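Local coordinates for rhusiopathiae surface protein B (Erysipelothrix rhusiopathiae, PDB 3V10) that probably binds collagen as a cell-wall-anchored surface adhesin, of which this chain is the collagen-binding region, at residues I165-T170 and W183-N188; D197-D202 and V246-I251; M216-A221 and T260-Y265. All coordinates share one frame; numbering follows the deposited sequence.

Interaction 1: I165-T170 and W183-N188; sequences IFYWKT and WWLNIN
The indole of Trp168 overlaps the side chain of Asn186, its partner across the strands. Asn186 CB sits over the six-membered ring, 3.8 Å from its centroid, in a CH-pi contact, while the amide slides over the pyrrole part with its plane turned 26° from the ring. Trp168 CG lies between the backbone N and the carbonyl carbon (chi1 80°), which starts the indole off toward this partner. Asparagine suits the place because its amide also serves the backbone. Trp168 O accepts twice, from Asn186 N at 2.9 Å and from Asn186 ND2 at 3.0 Å, the latter coming from above the carbonyl plane. ND2 gives another hydrogen bond to a water that also binds Thr170 OG1. These strands, 167-173 and 180-187, form the beta hairpin at one edge of a five-stranded antiparallel sheet in the collagen-binding domain. On the other face Tyr167 CD1 lies 4.0 Å from Ile187 CG1. The tyrosine ring presents its edge to Leu185 CB, and its hydroxyl is hydrogen-bonded to Ser281. Where the pairing ends, Asn188 N reaches Phe166 O at 2.7 Å, and Asn188 CA rests over the Phe166 ring, 4.0 Å from the centroid. Asn188 has positive phi (60°), a conformation asparagine tolerates well, and its OD1 accepts from the backbone N of Glu192.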
loop_
_atom_site.group_PDB
_atom_site.type_symbol
_atom_site.label_atom_id
_atom_site.label_comp_id
_atom_site.label_asym_id
_atom_site.label_seq_id
_atom_site.Cartn_x
_atom_site.Cartn_y
_atom_site.Cartn_z
ATOM N N ILE A 165 -17.999 0.313 16.878
ATOM C CA ILE A 165 -17.667 -1.020 16.372
ATOM C C ILE A 165 -16.700 -1.709 17.325
ATOM O O ILE A 165 -15.585 -1.238 17.547
ATOM C CB ILE A 165 -17.023 -0.945 14.968
ATOM C CG1 ILE A 165 -17.974 -0.235 14.001
ATOM C CG2 ILE A 165 -16.704 -2.349 14.455
ATOM C CD1 ILE A 165 -19.352 -0.864 13.924
ATOM N N PHE A 166 -17.124 -2.842 17.873
ATOM C CA PHE A 166 -16.297 -3.567 18.822
ATOM C C PHE A 166 -14.972 -4.070 18.277
ATOM O O PHE A 166 -13.963 -4.017 18.973
ATOM C CB PHE A 166 -17.067 -4.742 19.417
ATOM C CG PHE A 166 -16.315 -5.458 20.496
ATOM C CD1 PHE A 166 -15.445 -6.499 20.188
ATOM C CD2 PHE A 166 -16.454 -5.073 21.826
ATOM C CE1 PHE A 166 -14.725 -7.143 21.190
ATOM C CE2 PHE A 166 -15.739 -5.710 22.835
ATOM C CZ PHE A 166 -14.871 -6.747 22.516
ATOM N N TYR A 167 -14.966 -4.571 17.049
ATOM C CA TYR A 167 -13.724 -5.085 16.477
ATOM C C TYR A 167 -13.627 -4.950 14.972
ATOM O O TYR A 167 -14.576 -5.236 14.244
ATOM C CB TYR A 167 -13.545 -6.567 16.839
ATOM C CG TYR A 167 -12.381 -7.245 16.119
ATOM C CD1 TYR A 167 -11.068 -6.912 16.423
ATOM C CD2 TYR A 167 -12.608 -8.180 15.109
ATOM C CE1 TYR A 167 -9.998 -7.491 15.738
ATOM C CE2 TYR A 167 -11.552 -8.768 14.412
ATOM C CZ TYR A 167 -10.244 -8.413 14.736
ATOM O OH TYR A 167 -9.181 -8.965 14.065
ATOM N N TRP A 168 -12.467 -4.504 14.507
ATOM C CA TRP A 168 -12.220 -4.412 13.077
ATOM C C TRP A 168 -10.716 -4.381 12.873
ATOM O O TRP A 168 -9.962 -3.985 13.761
ATOM C CB TRP A 168 -12.898 -3.181 12.461
ATOM C CG TRP A 168 -12.173 -1.897 12.648
ATOM C CD1 TRP A 168 -11.205 -1.373 11.837
ATOM C CD2 TRP A 168 -12.367 -0.957 13.705
ATOM N NE1 TRP A 168 -10.788 -0.156 12.326
ATOM C CE2 TRP A 168 -11.484 0.121 13.473
ATOM C CE3 TRP A 168 -13.203 -0.920 14.829
ATOM C CZ2 TRP A 168 -11.413 1.228 14.326
ATOM C CZ3 TRP A 168 -13.133 0.187 15.678
ATOM C CH2 TRP A 168 -12.244 1.242 15.419
ATOM N N LYS A 169 -10.287 -4.836 11.705
ATOM C CA LYS A 169 -8.875 -4.876 11.380
ATOM C C LYS A 169 -8.606 -4.075 10.110
ATOM O O LYS A 169 -9.457 -3.983 9.232
ATOM C CB LYS A 169 -8.444 -6.329 11.185
ATOM C CG LYS A 169 -9.141 -7.018 10.040
ATOM C CD LYS A 169 -8.229 -7.095 8.842
ATOM C CE LYS A 169 -7.179 -8.173 9.027
ATOM N NZ LYS A 169 -6.374 -7.987 10.261
ATOM N N THR A 170 -7.419 -3.489 10.027
ATOM C CA THR A 170 -7.046 -2.703 8.859
ATOM C C THR A 170 -5.597 -2.986 8.509
ATOM O O THR A 170 -4.856 -3.562 9.305
ATOM C CB THR A 170 -7.194 -1.188 9.116
ATOM O OG1 THR A 170 -6.199 -0.761 10.052
ATOM C CG2 THR A 170 -8.569 -0.872 9.668
ATOM N N TRP A 183 -0.229 -3.593 10.023
ATOM C CA TRP A 183 -1.589 -4.015 10.350
ATOM C C TRP A 183 -2.061 -3.572 11.726
ATOM O O TRP A 183 -1.259 -3.356 12.633
ATOM C CB TRP A 183 -1.702 -5.537 10.233
ATOM C CG TRP A 183 -1.174 -6.062 8.939
ATOM C CD1 TRP A 183 0.131 -6.306 8.630
ATOM C CD2 TRP A 183 -1.927 -6.355 7.757
ATOM N NE1 TRP A 183 0.241 -6.731 7.332
ATOM C CE2 TRP A 183 -1.007 -6.769 6.769
ATOM C CE3 TRP A 183 -3.289 -6.306 7.433
ATOM C CZ2 TRP A 183 -1.405 -7.135 5.479
ATOM C CZ3 TRP A 183 -3.684 -6.671 6.149
ATOM C CH2 TRP A 183 -2.747 -7.078 5.188
ATOM N N TRP A 184 -3.382 -3.457 11.868
ATOM C CA TRP A 184 -4.014 -3.025 13.113
ATOM C C TRP A 184 -5.210 -3.884 13.495
ATOM O O TRP A 184 -6.118 -4.058 12.689
ATOM C CB TRP A 184 -4.545 -1.591 12.978
ATOM C CG TRP A 184 -3.515 -0.521 12.892
ATOM C CD1 TRP A 184 -3.064 0.263 13.913
ATOM C CD2 TRP A 184 -2.806 -0.104 11.720
ATOM N NE1 TRP A 184 -2.121 1.143 13.451
ATOM C CE2 TRP A 184 -1.941 0.941 12.108
ATOM C CE3 TRP A 184 -2.817 -0.512 10.380
ATOM C CZ2 TRP A 184 -1.091 1.588 11.202
ATOM C CZ3 TRP A 184 -1.971 0.128 9.477
ATOM C CH2 TRP A 184 -1.120 1.168 9.897
ATOM N N LEU A 185 -5.207 -4.414 14.714
ATOM C CA LEU A 185 -6.348 -5.177 15.219
ATOM C C LEU A 185 -6.944 -4.258 16.293
ATOM O O LEU A 185 -6.347 -4.055 17.348
ATOM C CB LEU A 185 -5.909 -6.503 15.857
ATOM C CG LEU A 185 -5.048 -7.463 15.033
ATOM C CD1 LEU A 185 -4.882 -8.776 15.809
ATOM C CD2 LEU A 185 -5.686 -7.722 13.683
ATOM N N ASN A 186 -8.111 -3.685 16.018
ATOM C CA ASN A 186 -8.753 -2.771 16.963
ATOM C C ASN A 186 -9.778 -3.507 17.813
ATOM O O ASN A 186 -10.895 -3.759 17.368
ATOM C CB ASN A 186 -9.413 -1.639 16.178
ATOM C CG ASN A 186 -8.445 -0.970 15.221
ATOM O OD1 ASN A 186 -7.640 -0.131 15.623
ATOM N ND2 ASN A 186 -8.500 -1.358 13.955
ATOM N N ILE A 187 -9.395 -3.824 19.048
ATOM C CA ILE A 187 -10.248 -4.578 19.957
ATOM C C ILE A 187 -10.912 -3.750 21.044
ATOM O O ILE A 187 -10.250 -3.086 21.840
ATOM C CB ILE A 187 -9.446 -5.707 20.633
ATOM C CG1 ILE A 187 -8.693 -6.501 19.563
ATOM C CG2 ILE A 187 -10.382 -6.621 21.420
ATOM C CD1 ILE A 187 -7.723 -7.529 20.120
ATOM N N ASN A 188 -12.235 -3.816 21.066
ATOM C CA ASN A 188 -13.040 -3.101 22.040
ATOM C C ASN A 188 -12.879 -1.587 22.023
ATOM O O ASN A 188 -12.536 -0.977 23.040
ATOM C CB ASN A 188 -12.763 -3.632 23.450
ATOM C CG ASN A 188 -13.869 -3.278 24.419
ATOM O OD1 ASN A 188 -14.866 -2.672 24.027
ATOM N ND2 ASN A 188 -13.707 -3.654 25.683
HETATM O O HOH W 1 -12.694 -1.774 18.035
HETATM O O HOH W 2 -7.124 0.622 12.296
#

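Interaction 2: D197-D202 and V246-I251; sequences DVKVID and VLTVMI
Lys199 and Met250 lie side by side, CG against CG at 3.9 Å, and the lysine then carries on over the neighbouring threonine. Its chain is extended throughout, with CG anti to the backbone N (chi1 -178°), and its CE comes within 3.8 Å of Thr248 CG2. That methyl is a bump with two neighbours, meeting the lysine CE on one side and lying 3.4 Å from Val200 O. Further along the same face, the branch methyl CG2 of Ile201 crosses CG1 of Val246 at 3.8 Å. Long, flexible chains suit Lys199 and Met250, whose aliphatic parts can cover the strands while the lysine amine extends beyond them.

The two strands belong to the second sheet of the collagen-binding domain, which packs against the five-stranded sheet as a sandwich of the DEv-IgG type. Six backbone hydrogen bonds tie them, from Val198 N to Ile251 O at 2.7 Å to Leu247 N to Asp202 O at 2.8 Å, fairly straight but less so at the Asp202 end. On the interior face Val198 stands beside Ile251 and Val200 beside Val249, CB to CB 4.3 Å in each pair. Beta-branched residues favour the extended backbone and give this row broad, rigid bumps. Within the same sheet, Val198 fits against Ile283 and Tyr285 of the adjoining strand 276-286, Val200 against Ile283, and Val249 against Ile240. From the opposing layer Ile187 meets Val249, and Leu247 projects between Leu210 and Ile215 of strand 208-221. Asp202 continues the row opposite Leu247, its CB 3.3 Å from Leu247 O; its OD2 is hydrogen-bonded to Asn279 ND2 and to Tyr265 OH.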
loop_
_atom_site.group_PDB
_atom_site.type_symbol
_atom_site.label_atom_id
_atom_site.label_comp_id
_atom_site.label_asym_id
_atom_site.label_seq_id
_atom_site.Cartn_x
_atom_site.Cartn_y
_atom_site.Cartn_z
ATOM N N ASP A 197 -14.201 -13.793 28.276
ATOM C CA ASP A 197 -12.878 -13.504 27.740
ATOM C C ASP A 197 -13.068 -13.179 26.259
ATOM O O ASP A 197 -14.093 -13.527 25.664
ATOM C CB ASP A 197 -11.943 -14.714 27.871
ATOM C CG ASP A 197 -11.772 -15.191 29.308
ATOM O OD1 ASP A 197 -11.842 -14.369 30.249
ATOM O OD2 ASP A 197 -11.540 -16.404 29.491
ATOM N N VAL A 198 -12.089 -12.507 25.668
ATOM C CA VAL A 198 -12.156 -12.151 24.255
ATOM C C VAL A 198 -11.051 -12.899 23.520
ATOM O O VAL A 198 -9.912 -12.939 23.986
ATOM C CB VAL A 198 -11.967 -10.634 24.059
ATOM C CG1 VAL A 198 -11.961 -10.291 22.578
ATOM C CG2 VAL A 198 -13.094 -9.876 24.772
ATOM N N LYS A 199 -11.382 -13.512 22.388
ATOM C CA LYS A 199 -10.372 -14.246 21.631
ATOM C C LYS A 199 -10.421 -13.911 20.151
ATOM O O LYS A 199 -11.484 -13.918 19.541
ATOM C CB LYS A 199 -10.550 -15.759 21.811
ATOM C CG LYS A 199 -9.488 -16.593 21.089
ATOM C CD LYS A 199 -9.601 -18.076 21.433
ATOM C CE LYS A 199 -8.474 -18.874 20.792
ATOM N NZ LYS A 199 -8.617 -20.336 21.061
ATOM N N VAL A 200 -9.260 -13.607 19.584
ATOM C CA VAL A 200 -9.168 -13.289 18.163
ATOM C C VAL A 200 -8.162 -14.243 17.541
ATOM O O VAL A 200 -7.070 -14.419 18.067
ATOM C CB VAL A 200 -8.662 -11.849 17.915
ATOM C CG1 VAL A 200 -8.429 -11.631 16.403
ATOM C CG2 VAL A 200 -9.670 -10.846 18.444
ATOM N N ILE A 201 -8.545 -14.885 16.446
ATOM C CA ILE A 201 -7.625 -15.773 15.752
ATOM C C ILE A 201 -7.408 -15.126 14.391
ATOM O O ILE A 201 -8.323 -15.033 13.572
ATOM C CB ILE A 201 -8.190 -17.199 15.585
ATOM C CG1 ILE A 201 -8.430 -17.830 16.962
ATOM C CG2 ILE A 201 -7.194 -18.059 14.803
ATOM C CD1 ILE A 201 -8.947 -19.253 16.907
ATOM N N ASP A 202 -6.186 -14.649 14.180
ATOM C CA ASP A 202 -5.832 -13.974 12.943
ATOM C C ASP A 202 -4.976 -14.871 12.064
ATOM O O ASP A 202 -3.945 -15.377 12.497
ATOM C CB ASP A 202 -5.073 -12.682 13.263
ATOM C CG ASP A 202 -4.739 -11.882 12.020
ATOM O OD1 ASP A 202 -4.169 -12.459 11.072
ATOM O OD2 ASP A 202 -5.037 -10.674 11.995
ATOM N N VAL A 246 -0.569 -17.961 11.914
ATOM C CA VAL A 246 -1.625 -17.685 12.877
ATOM C C VAL A 246 -1.210 -16.897 14.116
ATOM O O VAL A 246 -0.377 -17.345 14.897
ATOM C CB VAL A 246 -2.286 -18.999 13.353
ATOM C CG1 VAL A 246 -3.505 -18.673 14.213
ATOM C CG2 VAL A 246 -2.681 -19.862 12.145
ATOM N N LEU A 247 -1.809 -15.721 14.284
ATOM C CA LEU A 247 -1.542 -14.856 15.428
ATOM C C LEU A 247 -2.833 -14.844 16.244
ATOM O O LEU A 247 -3.901 -14.480 15.740
ATOM C CB LEU A 247 -1.178 -13.444 14.955
ATOM C CG LEU A 247 -0.785 -12.404 16.011
ATOM C CD1 LEU A 247 -0.018 -11.256 15.340
ATOM C CD2 LEU A 247 -2.034 -11.886 16.707
ATOM N N THR A 248 -2.733 -15.266 17.498
ATOM C CA THR A 248 -3.898 -15.338 18.366
ATOM C C THR A 248 -3.776 -14.375 19.531
ATOM O O THR A 248 -2.721 -14.270 20.150
ATOM C CB THR A 248 -4.069 -16.772 18.919
ATOM O OG1 THR A 248 -4.118 -17.693 17.825
ATOM C CG2 THR A 248 -5.354 -16.889 19.753
ATOM N N VAL A 249 -4.863 -13.666 19.814
ATOM C CA VAL A 249 -4.900 -12.713 20.910
ATOM C C VAL A 249 -6.008 -13.154 21.849
ATOM O O VAL A 249 -7.159 -13.307 21.432
ATOM C CB VAL A 249 -5.219 -11.280 20.409
ATOM C CG1 VAL A 249 -5.245 -10.299 21.583
ATOM C CG2 VAL A 249 -4.187 -10.852 19.378
ATOM N N MET A 250 -5.652 -13.374 23.111
ATOM C CA MET A 250 -6.614 -13.790 24.119
ATOM C C MET A 250 -6.590 -12.785 25.263
ATOM O O MET A 250 -5.524 -12.467 25.804
ATOM C CB MET A 250 -6.279 -15.204 24.619
ATOM C CG MET A 250 -6.527 -16.288 23.573
ATOM S SD MET A 250 -5.907 -17.946 24.023
ATOM C CE MET A 250 -4.352 -17.924 23.169
ATOM N N ILE A 251 -7.760 -12.263 25.614
ATOM C CA ILE A 251 -7.862 -11.282 26.690
ATOM C C ILE A 251 -8.915 -11.688 27.718
ATOM O O ILE A 251 -10.101 -11.780 27.404
ATOM C CB ILE A 251 -8.235 -9.889 26.141
ATOM C CG1 ILE A 251 -7.265 -9.488 25.028
ATOM C CG2 ILE A 251 -8.193 -8.859 27.269
ATOM C CD1 ILE A 251 -7.644 -8.204 24.318
#

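Interaction 3: M216-A221 and T260-Y265; sequences MVDVEA and TFTVTY
Thr262 O is gripped by two donors: Asp218 N at 2.8 Å, tilted 31° from the carbonyl plane, and a water at 2.7 Å. The same water hydrogen-bonds Thr264 OG1 at 2.9 Å, so it stitches side chains of this face to the backbone. Thr264 OG1 is set between the backbone N and the carbonyl carbon (chi1 59°), where it also lies against Met216 CB. Asp218 and Thr262 press together through CB atoms 3.7 Å apart. Both suit this partly exposed face, each carrying a carboxylate or a hydroxyl on a short aliphatic base; Asp218 OD1 is hydrogen-bonded to His227 ND1, while OD2 takes a weak bond from the water. The strands are neighbours inside the five-stranded antiparallel sheet of the collagen-binding domain, 208-221 lying between 260-269 and 224-229. The face carrying Val217, Val219, Phe261 and Val263 is apolar and buried. There both methyls of Val219 meet the Phe261 ring, CG1 at 3.7 Å from CE1 and CG2 at 3.9 Å from CD1, whereas Val217 CG1 stands farther off at the ring's edge. Beta-branched valine suits the extended backbone. Toward the far end, Glu220 N points almost straight at Thr260 O, 3.0 Å away. The Glu220 carboxylate forms a salt bridge with Lys191, whose amine is hydrogen-bonded to Thr260 OG1, itself also bonded to Asn188 O.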
loop_
_atom_site.group_PDB
_atom_site.type_symbol
_atom_site.label_atom_id
_atom_site.label_comp_id
_atom_site.label_asym_id
_atom_site.label_seq_id
_atom_site.Cartn_x
_atom_site.Cartn_y
_atom_site.Cartn_z
ATOM N N MET A 216 3.239 -4.965 18.791
ATOM C CA MET A 216 3.153 -4.014 19.891
ATOM C C MET A 216 1.667 -3.845 20.202
ATOM O O MET A 216 0.819 -4.236 19.404
ATOM C CB MET A 216 3.776 -2.673 19.493
ATOM C CG MET A 216 5.259 -2.749 19.102
ATOM S SD MET A 216 6.380 -3.103 20.481
ATOM C CE MET A 216 7.103 -4.614 20.009
ATOM N N VAL A 217 1.341 -3.279 21.358
ATOM C CA VAL A 217 -0.065 -3.108 21.719
ATOM C C VAL A 217 -0.347 -1.768 22.383
ATOM O O VAL A 217 0.384 -1.355 23.272
ATOM C CB VAL A 217 -0.526 -4.207 22.710
ATOM C CG1 VAL A 217 -2.021 -4.111 22.936
ATOM C CG2 VAL A 217 -0.143 -5.583 22.192
ATOM N N ASP A 218 -1.396 -1.088 21.937
ATOM C CA ASP A 218 -1.794 0.164 22.562
ATOM C C ASP A 218 -2.909 -0.232 23.516
ATOM O O ASP A 218 -3.824 -0.968 23.138
ATOM C CB ASP A 218 -2.315 1.164 21.532
ATOM C CG ASP A 218 -1.227 1.672 20.618
ATOM O OD1 ASP A 218 -0.204 2.161 21.138
ATOM O OD2 ASP A 218 -1.391 1.586 19.383
ATOM N N VAL A 219 -2.816 0.226 24.760
ATOM C CA VAL A 219 -3.816 -0.093 25.770
ATOM C C VAL A 219 -4.396 1.202 26.311
ATOM O O VAL A 219 -3.697 1.975 26.966
ATOM C CB VAL A 219 -3.190 -0.887 26.931
ATOM C CG1 VAL A 219 -4.263 -1.285 27.943
ATOM C CG2 VAL A 219 -2.486 -2.112 26.388
ATOM N N GLU A 220 -5.674 1.438 26.028
ATOM C CA GLU A 220 -6.333 2.654 26.483
ATOM C C GLU A 220 -7.521 2.366 27.395
ATOM O O GLU A 220 -8.401 1.581 27.059
ATOM C CB GLU A 220 -6.803 3.478 25.284
ATOM C CG GLU A 220 -7.453 4.795 25.675
ATOM C CD GLU A 220 -7.955 5.571 24.481
ATOM O OE1 GLU A 220 -8.870 5.072 23.787
ATOM O OE2 GLU A 220 -7.433 6.680 24.240
ATOM N N ALA A 221 -7.535 3.007 28.557
ATOM C CA ALA A 221 -8.621 2.832 29.510
ATOM C C ALA A 221 -8.633 4.012 30.470
ATOM O O ALA A 221 -7.583 4.579 30.779
ATOM C CB ALA A 221 -8.448 1.528 30.272
ATOM N N THR A 260 -9.644 -0.523 25.475
ATOM C CA THR A 260 -9.421 -0.694 24.045
ATOM C C THR A 260 -7.996 -1.182 23.826
ATOM O O THR A 260 -7.043 -0.591 24.339
ATOM C CB THR A 260 -9.597 0.631 23.276
ATOM O OG1 THR A 260 -10.940 1.101 23.428
ATOM C CG2 THR A 260 -9.302 0.433 21.794
ATOM N N PHE A 261 -7.859 -2.262 23.067
ATOM C CA PHE A 261 -6.555 -2.832 22.767
ATOM C C PHE A 261 -6.313 -2.745 21.274
ATOM O O PHE A 261 -7.089 -3.276 20.480
ATOM C CB PHE A 261 -6.495 -4.297 23.197
ATOM C CG PHE A 261 -6.629 -4.501 24.677
ATOM C CD1 PHE A 261 -5.517 -4.427 25.506
ATOM C CD2 PHE A 261 -7.874 -4.753 25.241
ATOM C CE1 PHE A 261 -5.641 -4.606 26.885
ATOM C CE2 PHE A 261 -8.009 -4.932 26.614
ATOM C CZ PHE A 261 -6.888 -4.860 27.438
ATOM N N THR A 262 -5.243 -2.062 20.893
ATOM C CA THR A 262 -4.892 -1.931 19.492
ATOM C C THR A 262 -3.611 -2.716 19.269
ATOM O O THR A 262 -2.524 -2.259 19.616
ATOM C CB THR A 262 -4.659 -0.462 19.101
ATOM O OG1 THR A 262 -5.808 0.315 19.465
ATOM C CG2 THR A 262 -4.437 -0.341 17.602
ATOM N N VAL A 263 -3.755 -3.917 18.718
ATOM C CA VAL A 263 -2.613 -4.772 18.434
ATOM C C VAL A 263 -2.083 -4.436 17.044
ATOM O O VAL A 263 -2.822 -4.501 16.060
ATOM C CB VAL A 263 -3.010 -6.273 18.467
ATOM C CG1 VAL A 263 -1.810 -7.143 18.128
ATOM C CG2 VAL A 263 -3.553 -6.641 19.844
ATOM N N THR A 264 -0.806 -4.071 16.962
ATOM C CA THR A 264 -0.204 -3.745 15.679
ATOM C C THR A 264 0.952 -4.692 15.383
ATOM O O THR A 264 1.578 -5.233 16.292
ATOM C CB THR A 264 0.317 -2.286 15.647
ATOM O OG1 THR A 264 1.295 -2.096 16.677
ATOM C CG2 THR A 264 -0.835 -1.311 15.863
ATOM N N TYR A 265 1.210 -4.911 14.103
ATOM C CA TYR A 265 2.298 -5.782 13.682
ATOM C C TYR A 265 2.560 -5.576 12.203
ATOM O O TYR A 265 1.764 -4.950 11.502
ATOM C CB TYR A 265 1.965 -7.261 13.942
ATOM C CG TYR A 265 0.782 -7.799 13.170
ATOM C CD1 TYR A 265 -0.520 -7.635 13.647
ATOM C CD2 TYR A 265 0.959 -8.469 11.958
ATOM C CE1 TYR A 265 -1.614 -8.125 12.940
ATOM C CE2 TYR A 265 -0.134 -8.962 11.238
ATOM C CZ TYR A 265 -1.416 -8.785 11.738
ATOM O OH TYR A 265 -2.502 -9.262 11.043
HETATM O O HOH W 3 -0.270 -0.932 18.879
#

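How the interactions relate
Interactions 1 and 3 lie in one sheet, their centres about 10 Å apart, with strand 180-187 paired directly to strand 260-269: Leu185 N is 2.7 Å from Val263 O, and Asn188 O is 2.6 Å from Thr260 OG1. Interaction 2 belongs to the facing sheet, its centre about 12 Å from that of interaction 1 and 13 Å from that of interaction 3. Between the layers, Ile251 CD1 meets Phe261 CD2 at 3.6 Å and Ile187 CD1 meets Val249 CG1 at 4.0 Å. Asp202 OD2 joins all three contacts, hydrogen-bonding to Tyr265 OH at 3.1 Å and making a long, weak ion pair with Lys169 NZ at 3.5 Å.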